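Local coordinates for protein DnaK Suppressor (PDB 6PTG) that probably binds RNA polymerase and regulates transcription in the manner of DksA, at residues C96-E101 and A114-K119; T21-M26 and A110-T115; E25-L30 and Q80-L85. One frame throughout, in Å; residues are numbered along the deposited sequence.

The three contacts run from the zinc-finger-like region to the pair of long helices. Contact 1 closes the loop 96-101 onto residues 114-119. Contact 2 uses the preceding turn of that same strip, 110-115, to meet helix 13-33, with its centre about 15 Å from that of contact 1. Contact 3, whose centre is only about 6 Å from that of contact 2, packs helix 13-33 on helix 72-89. Contacts 1 and 3 lie about 18 Å apart between centres, on opposite sides of the chain's centre, yet they are joined by a salt bridge, Asp97 OD2 to Arg83 NE at 2.9 Å. Leu23 and Met26 tie contacts 2 and 3 together.

Contact 1: C96-E101 and A114-K119; sequences CDVSGE and ATMTVK
Cys96 and Thr117 meet through sulfur: SG accepts the backbone N-H of Thr117 at 3.2 Å, almost straight at 167°. The same sulfur takes the N-H of Ser99 at 3.4 Å from within its own loop, and a weak third from Val98. With SG anti to its own backbone N (chi1 -179°), it sits among these amides, a place that suits a large, polarisable acceptor. One backbone bond adds to the grip, Asp97 N to Thr115 O at 3.0 Å. The carboxylate of Asp97 serves other partners, making salt bridges to Arg83 and Lys87 of helix 72-89.

Apolar contacts fill in around the sulfur. Val98 CG2 lies 3.8 Å from Met116 SD, and Thr117 CG2 packs 3.8 Å from Cys96 CB. A carboxylate oxygen, Glu101 OE1, touches the same threonine methyl. Thr117 is the N-cap of helix 118-129, its side chain capping a backbone N of the first turn; OG1 is also hydrogen-bonded to Ser120 OG. Ser99 OG accepts Glu101 N in an ST turn.

Sulfur-bound amides of this kind are typical of a zinc knuckle. Cys96 is the sole cysteine of the chain, consistent with a degenerate DksA/TraR zinc finger.

Contact 2: T21-M26 and A110-T115; sequences TRLLEM and AIPYAT
The guanidinium of Arg22 sits over the CG-CD side of Pro112, whose ring is tilted against it: CG stands 3.6 Å above one face, offset toward the rim, and Pro112 CD comes 3.5 Å from Arg22 NH2. Near the plane, at the edge, is Ala110 O, 4.3 Å from Arg22 NH2. The polar need of the group is met by Met109 O, which NH1 bonds at the end of helix 105-110. A long, flat cation suits this place, since it can cover a proline and still reach a carbonyl. The second flat group, the ring of Tyr113, has Ile111 CG2 over one face. Met26 SD lies at its edge, 5.2 Å from the centroid and 80° off the normal, a Met-aromatic contact. The bend of Met26 at chi3 (44°) sets CE 3.7 Å from Tyr113 CE2.

Pro112 and Tyr113 are the two central residues of a type I beta turn from Ile111 to Ala114, which leads the chain from helix 105-110 toward helix 118-129. Proline fits the first of them, where phi is -66°.

Leu23 reaches the backbone of this turn. Its CD2 is 3.6 Å from Pro112 O and 3.9 Å from Tyr113 CB; its CD1 also packs on Ala84 and its CB on Leu85 of helix 72-89. Pro112 O accepts a hydrogen bond from Tyr93 OH, which gives this carbonyl a polar partner beside the leucine methyls.

Contact 3: E25-L30 and Q80-L85; sequences EMKAKL and QIDRAL
Lys27 reaches across to helix 72-89 with its whole length. Its CB touches Ile81 CG2 at 4.0 Å. CG is anti to the backbone N (chi1 -170°), and the chain beyond stays fully extended, carrying CD past Leu85 CD1 at 4.3 Å and bringing CE close to Asp82 OD1. At the tip, NZ forms a salt bridge with Asp82 OD1 at 3.0 Å, the two side chains crossing at about a right angle. As a hydrogen bond this is weak, so charge attraction probably matters more than direction. A lysine suits the exposed flank because its methylenes can lie over apolar neighbours while its ammonium stays at the outer border of the interface.

On the inner side Ile81 is the buried centre. Its CD1 meets Met26 CE at 3.8 Å and, more loosely, Leu30 CD2 at 4.3 Å, so its two branches serve different partners: CG2 the lysine, CD1 the methionine and leucine. Tyr113 packs on Ile81 as well, and Leu30 continues onto Leu77 and Leu78.

The short axes run antiparallel at 153°, 10.3 Å apart, as in the helical hairpin expected of a DksA-like protein; residues 35-70, which lie between the two helices, are not modelled. Apolar carbons thus make up the inner part of this interface, and the single ion pair borders it, where solvent would be expected to temper its strength.

Contact 1: C96-E101 and A114-K119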
# COMPACT_ATOMS: atom_id res chain seq x y z
N CYS B 96 -2.10 4.15 -6.89
CA CYS B 96 -2.28 3.80 -5.49
C CYS B 96 -1.16 2.88 -5.01
O CYS B 96 -0.89 1.84 -5.61
CB CYS B 96 -3.65 3.14 -5.32
SG CYS B 96 -4.06 2.66 -3.65
N ASP B 97 -0.50 3.28 -3.91
CA ASP B 97 0.57 2.48 -3.33
C ASP B 97 0.08 1.12 -2.83
O ASP B 97 0.89 0.20 -2.69
CB ASP B 97 1.24 3.23 -2.17
CG ASP B 97 2.37 4.14 -2.62
OD1 ASP B 97 2.71 4.14 -3.83
OD2 ASP B 97 2.91 4.87 -1.77
N VAL B 98 -1.21 0.99 -2.51
CA VAL B 98 -1.74 -0.26 -1.99
C VAL B 98 -2.25 -1.17 -3.10
O VAL B 98 -1.89 -2.34 -3.17
CB VAL B 98 -2.86 0.02 -0.95
CG1 VAL B 98 -3.55 -1.26 -0.57
CG2 VAL B 98 -2.28 0.70 0.27
N SER B 99 -3.08 -0.63 -3.99
CA SER B 99 -3.78 -1.44 -4.98
C SER B 99 -3.27 -1.27 -6.39
O SER B 99 -3.58 -2.11 -7.25
CB SER B 99 -5.28 -1.09 -4.97
OG SER B 99 -5.47 0.26 -5.38
N GLY B 100 -2.50 -0.22 -6.67
CA GLY B 100 -2.13 0.09 -8.03
C GLY B 100 -3.23 0.71 -8.87
O GLY B 100 -3.02 0.91 -10.07
N GLU B 101 -4.39 0.99 -8.28
CA GLU B 101 -5.48 1.64 -9.00
C GLU B 101 -5.15 3.11 -9.24
O GLU B 101 -4.36 3.73 -8.51
CB GLU B 101 -6.79 1.55 -8.21
CG GLU B 101 -7.50 0.21 -8.23
CD GLU B 101 -8.51 0.09 -7.09
OE1 GLU B 101 -8.84 1.12 -6.45
OE2 GLU B 101 -8.98 -1.04 -6.83
N ALA B 114 -2.01 12.84 -1.95
CA ALA B 114 -2.71 11.56 -1.90
C ALA B 114 -1.89 10.51 -2.62
O ALA B 114 -1.58 10.66 -3.80
CB ALA B 114 -4.09 11.70 -2.54
N THR B 115 -1.51 9.46 -1.89
CA THR B 115 -0.73 8.36 -2.44
C THR B 115 -1.52 7.06 -2.51
O THR B 115 -1.00 6.06 -3.01
CB THR B 115 0.54 8.15 -1.63
OG1 THR B 115 0.19 7.86 -0.27
CG2 THR B 115 1.42 9.38 -1.69
N MET B 116 -2.76 7.05 -2.04
CA MET B 116 -3.60 5.86 -2.08
C MET B 116 -5.00 6.28 -2.50
O MET B 116 -5.40 7.44 -2.34
CB MET B 116 -3.65 5.17 -0.71
CG MET B 116 -2.30 4.75 -0.17
SD MET B 116 -2.39 4.27 1.55
CE MET B 116 -2.18 5.87 2.33
N THR B 117 -5.76 5.33 -3.03
CA THR B 117 -7.18 5.58 -3.19
C THR B 117 -7.82 5.72 -1.82
O THR B 117 -7.22 5.38 -0.79
CB THR B 117 -7.84 4.45 -3.99
OG1 THR B 117 -7.73 3.21 -3.28
CG2 THR B 117 -7.22 4.32 -5.37
N VAL B 118 -9.04 6.25 -1.79
CA VAL B 118 -9.72 6.44 -0.51
C VAL B 118 -9.92 5.10 0.18
O VAL B 118 -9.61 4.93 1.37
CB VAL B 118 -11.05 7.18 -0.70
CG1 VAL B 118 -11.79 7.25 0.61
CG2 VAL B 118 -10.78 8.57 -1.24
N LYS B 119 -10.42 4.10 -0.56
CA LYS B 119 -10.62 2.78 0.01
C LYS B 119 -9.31 2.17 0.51
O LYS B 119 -9.29 1.47 1.53
CB LYS B 119 -11.28 1.87 -1.02
CG LYS B 119 -12.78 2.07 -1.16
CD LYS B 119 -13.33 1.15 -2.23
CE LYS B 119 -14.84 1.06 -2.17
NZ LYS B 119 -15.35 -0.00 -3.09

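Contact 2: T21-M26 and A110-T115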
# COMPACT_ATOMS: atom_id res chain seq x y z
N THR B 21 5.43 21.25 -7.87
CA THR B 21 5.59 22.61 -7.34
C THR B 21 4.69 22.83 -6.13
O THR B 21 5.12 23.43 -5.13
CB THR B 21 5.29 23.64 -8.43
OG1 THR B 21 6.20 23.47 -9.52
CG2 THR B 21 5.44 25.04 -7.87
N ARG B 22 3.44 22.37 -6.19
CA ARG B 22 2.56 22.49 -5.03
C ARG B 22 3.10 21.74 -3.83
O ARG B 22 3.08 22.25 -2.70
CB ARG B 22 1.15 21.98 -5.37
CG ARG B 22 0.42 22.77 -6.43
CD ARG B 22 -0.96 22.17 -6.69
NE ARG B 22 -1.79 22.13 -5.49
CZ ARG B 22 -2.95 21.49 -5.40
NH1 ARG B 22 -3.42 20.84 -6.46
NH2 ARG B 22 -3.65 21.50 -4.27
N LEU B 23 3.61 20.52 -4.05
CA LEU B 23 4.07 19.70 -2.93
C LEU B 23 5.31 20.28 -2.27
O LEU B 23 5.42 20.29 -1.04
CB LEU B 23 4.32 18.27 -3.40
CG LEU B 23 3.06 17.45 -3.71
CD1 LEU B 23 3.41 16.17 -4.44
CD2 LEU B 23 2.30 17.14 -2.44
N LEU B 24 6.27 20.77 -3.06
CA LEU B 24 7.45 21.39 -2.46
C LEU B 24 7.07 22.63 -1.67
O LEU B 24 7.67 22.91 -0.62
CB LEU B 24 8.47 21.72 -3.54
CG LEU B 24 9.12 20.53 -4.26
CD1 LEU B 24 9.92 20.98 -5.48
CD2 LEU B 24 9.99 19.74 -3.30
N GLU B 25 6.08 23.39 -2.15
CA GLU B 25 5.62 24.57 -1.42
C GLU B 25 4.97 24.19 -0.09
O GLU B 25 5.15 24.90 0.91
CB GLU B 25 4.67 25.39 -2.29
CG GLU B 25 5.33 26.56 -2.98
CD GLU B 25 4.57 27.03 -4.21
OE1 GLU B 25 3.42 26.58 -4.40
OE2 GLU B 25 5.12 27.86 -4.97
N MET B 26 4.19 23.10 -0.06
CA MET B 26 3.60 22.66 1.20
C MET B 26 4.67 22.20 2.18
O MET B 26 4.60 22.51 3.38
CB MET B 26 2.61 21.52 0.98
CG MET B 26 1.46 21.82 0.06
SD MET B 26 0.23 20.50 0.17
CE MET B 26 0.17 20.25 1.94
N ALA B 110 -7.48 18.16 -5.21
CA ALA B 110 -7.81 18.66 -3.88
C ALA B 110 -6.73 18.28 -2.87
O ALA B 110 -6.38 19.09 -2.00
CB ALA B 110 -9.17 18.12 -3.43
N ILE B 111 -6.20 17.07 -2.96
CA ILE B 111 -5.19 16.55 -2.04
C ILE B 111 -3.96 16.13 -2.84
O ILE B 111 -3.84 14.95 -3.21
CB ILE B 111 -5.73 15.37 -1.22
CG1 ILE B 111 -7.11 15.68 -0.67
CG2 ILE B 111 -4.79 15.06 -0.09
CD1 ILE B 111 -7.64 14.62 0.26
N PRO B 112 -3.02 17.04 -3.13
CA PRO B 112 -1.88 16.67 -3.99
C PRO B 112 -0.95 15.63 -3.37
O PRO B 112 -0.15 15.04 -4.11
CB PRO B 112 -1.17 18.01 -4.23
CG PRO B 112 -1.55 18.85 -3.05
CD PRO B 112 -2.96 18.46 -2.73
N TYR B 113 -1.01 15.39 -2.06
CA TYR B 113 -0.19 14.38 -1.39
C TYR B 113 -0.91 13.04 -1.23
O TYR B 113 -0.48 12.20 -0.44
CB TYR B 113 0.30 14.89 -0.03
CG TYR B 113 -0.79 15.43 0.87
CD1 TYR B 113 -1.52 14.58 1.70
CD2 TYR B 113 -1.09 16.78 0.90
CE1 TYR B 113 -2.51 15.06 2.53
CE2 TYR B 113 -2.09 17.28 1.72
CZ TYR B 113 -2.80 16.41 2.53
OH TYR B 113 -3.78 16.91 3.35
N ALA B 114 -2.01 12.84 -1.95
CA ALA B 114 -2.71 11.56 -1.90
C ALA B 114 -1.89 10.51 -2.62
O ALA B 114 -1.58 10.66 -3.80
CB ALA B 114 -4.09 11.70 -2.54
N THR B 115 -1.51 9.46 -1.89
CA THR B 115 -0.73 8.36 -2.44
C THR B 115 -1.52 7.06 -2.51
O THR B 115 -1.00 6.06 -3.01
CB THR B 115 0.54 8.15 -1.63
OG1 THR B 115 0.19 7.86 -0.27
CG2 THR B 115 1.42 9.38 -1.69

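Contact 3: E25-L30 and Q80-L85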
# COMPACT_ATOMS: atom_id res chain seq x y z
N GLU B 25 6.08 23.39 -2.15
CA GLU B 25 5.62 24.57 -1.42
C GLU B 25 4.97 24.19 -0.09
O GLU B 25 5.15 24.90 0.91
CB GLU B 25 4.67 25.39 -2.29
CG GLU B 25 5.33 26.56 -2.98
CD GLU B 25 4.57 27.03 -4.21
OE1 GLU B 25 3.42 26.58 -4.40
OE2 GLU B 25 5.12 27.86 -4.97
N MET B 26 4.19 23.10 -0.06
CA MET B 26 3.60 22.66 1.20
C MET B 26 4.67 22.20 2.18
O MET B 26 4.60 22.51 3.38
CB MET B 26 2.61 21.52 0.98
CG MET B 26 1.46 21.82 0.06
SD MET B 26 0.23 20.50 0.17
CE MET B 26 0.17 20.25 1.94
N LYS B 27 5.67 21.47 1.68
CA LYS B 27 6.75 21.01 2.54
C LYS B 27 7.50 22.19 3.15
O LYS B 27 7.88 22.16 4.32
CB LYS B 27 7.70 20.12 1.74
CG LYS B 27 8.73 19.38 2.58
CD LYS B 27 9.66 18.54 1.73
CE LYS B 27 10.70 17.83 2.59
NZ LYS B 27 11.67 17.04 1.79
N ALA B 28 7.70 23.25 2.36
CA ALA B 28 8.41 24.42 2.88
C ALA B 28 7.54 25.22 3.84
O ALA B 28 8.04 25.78 4.82
CB ALA B 28 8.89 25.30 1.72
N LYS B 29 6.23 25.31 3.57
CA LYS B 29 5.35 26.03 4.48
C LYS B 29 5.17 25.30 5.81
O LYS B 29 4.83 25.94 6.81
CB LYS B 29 3.98 26.27 3.84
N LEU B 30 5.40 23.98 5.84
CA LEU B 30 5.30 23.22 7.08
C LEU B 30 6.58 23.22 7.90
O LEU B 30 6.53 22.88 9.09
CB LEU B 30 4.90 21.77 6.80
CG LEU B 30 3.42 21.41 6.95
CD1 LEU B 30 2.54 22.19 5.97
CD2 LEU B 30 3.25 19.91 6.77
N GLN B 80 3.56 11.86 4.21
CA GLN B 80 2.77 11.74 2.98
C GLN B 80 3.30 12.64 1.87
O GLN B 80 3.36 12.22 0.71
CB GLN B 80 1.30 12.06 3.27
CG GLN B 80 0.39 10.83 3.29
CD GLN B 80 -0.98 11.14 3.88
OE1 GLN B 80 -1.10 11.63 5.00
NE2 GLN B 80 -2.03 10.84 3.11
N ILE B 81 3.67 13.88 2.20
CA ILE B 81 4.18 14.80 1.18
C ILE B 81 5.47 14.27 0.58
O ILE B 81 5.65 14.27 -0.64
CB ILE B 81 4.37 16.21 1.78
CG1 ILE B 81 3.02 16.89 2.01
CG2 ILE B 81 5.24 17.08 0.88
CD1 ILE B 81 3.08 18.09 2.93
N ASP B 82 6.39 13.81 1.43
CA ASP B 82 7.64 13.22 0.95
C ASP B 82 7.38 12.01 0.05
O ASP B 82 8.04 11.84 -0.98
CB ASP B 82 8.53 12.83 2.12
CG ASP B 82 9.24 14.03 2.74
OD1 ASP B 82 9.51 15.00 2.00
OD2 ASP B 82 9.53 14.00 3.95
N ARG B 83 6.43 11.15 0.44
CA ARG B 83 6.10 9.98 -0.38
C ARG B 83 5.51 10.39 -1.72
O ARG B 83 5.86 9.81 -2.76
CB ARG B 83 5.14 9.06 0.37
CG ARG B 83 4.70 7.85 -0.44
CD ARG B 83 5.90 7.10 -1.01
NE ARG B 83 5.52 6.12 -2.02
CZ ARG B 83 6.36 5.60 -2.91
NH1 ARG B 83 7.63 5.97 -2.91
NH2 ARG B 83 5.92 4.72 -3.80
N ALA B 84 4.62 11.38 -1.73
CA ALA B 84 4.07 11.87 -2.99
C ALA B 84 5.17 12.42 -3.89
O ALA B 84 5.15 12.20 -5.10
CB ALA B 84 3.00 12.93 -2.72
N LEU B 85 6.15 13.11 -3.30
CA LEU B 85 7.28 13.61 -4.08
C LEU B 85 8.12 12.46 -4.63
O LEU B 85 8.58 12.52 -5.77
CB LEU B 85 8.14 14.54 -3.22
CG LEU B 85 7.54 15.93 -2.97
CD1 LEU B 85 8.32 16.69 -1.90
CD2 LEU B 85 7.50 16.72 -4.27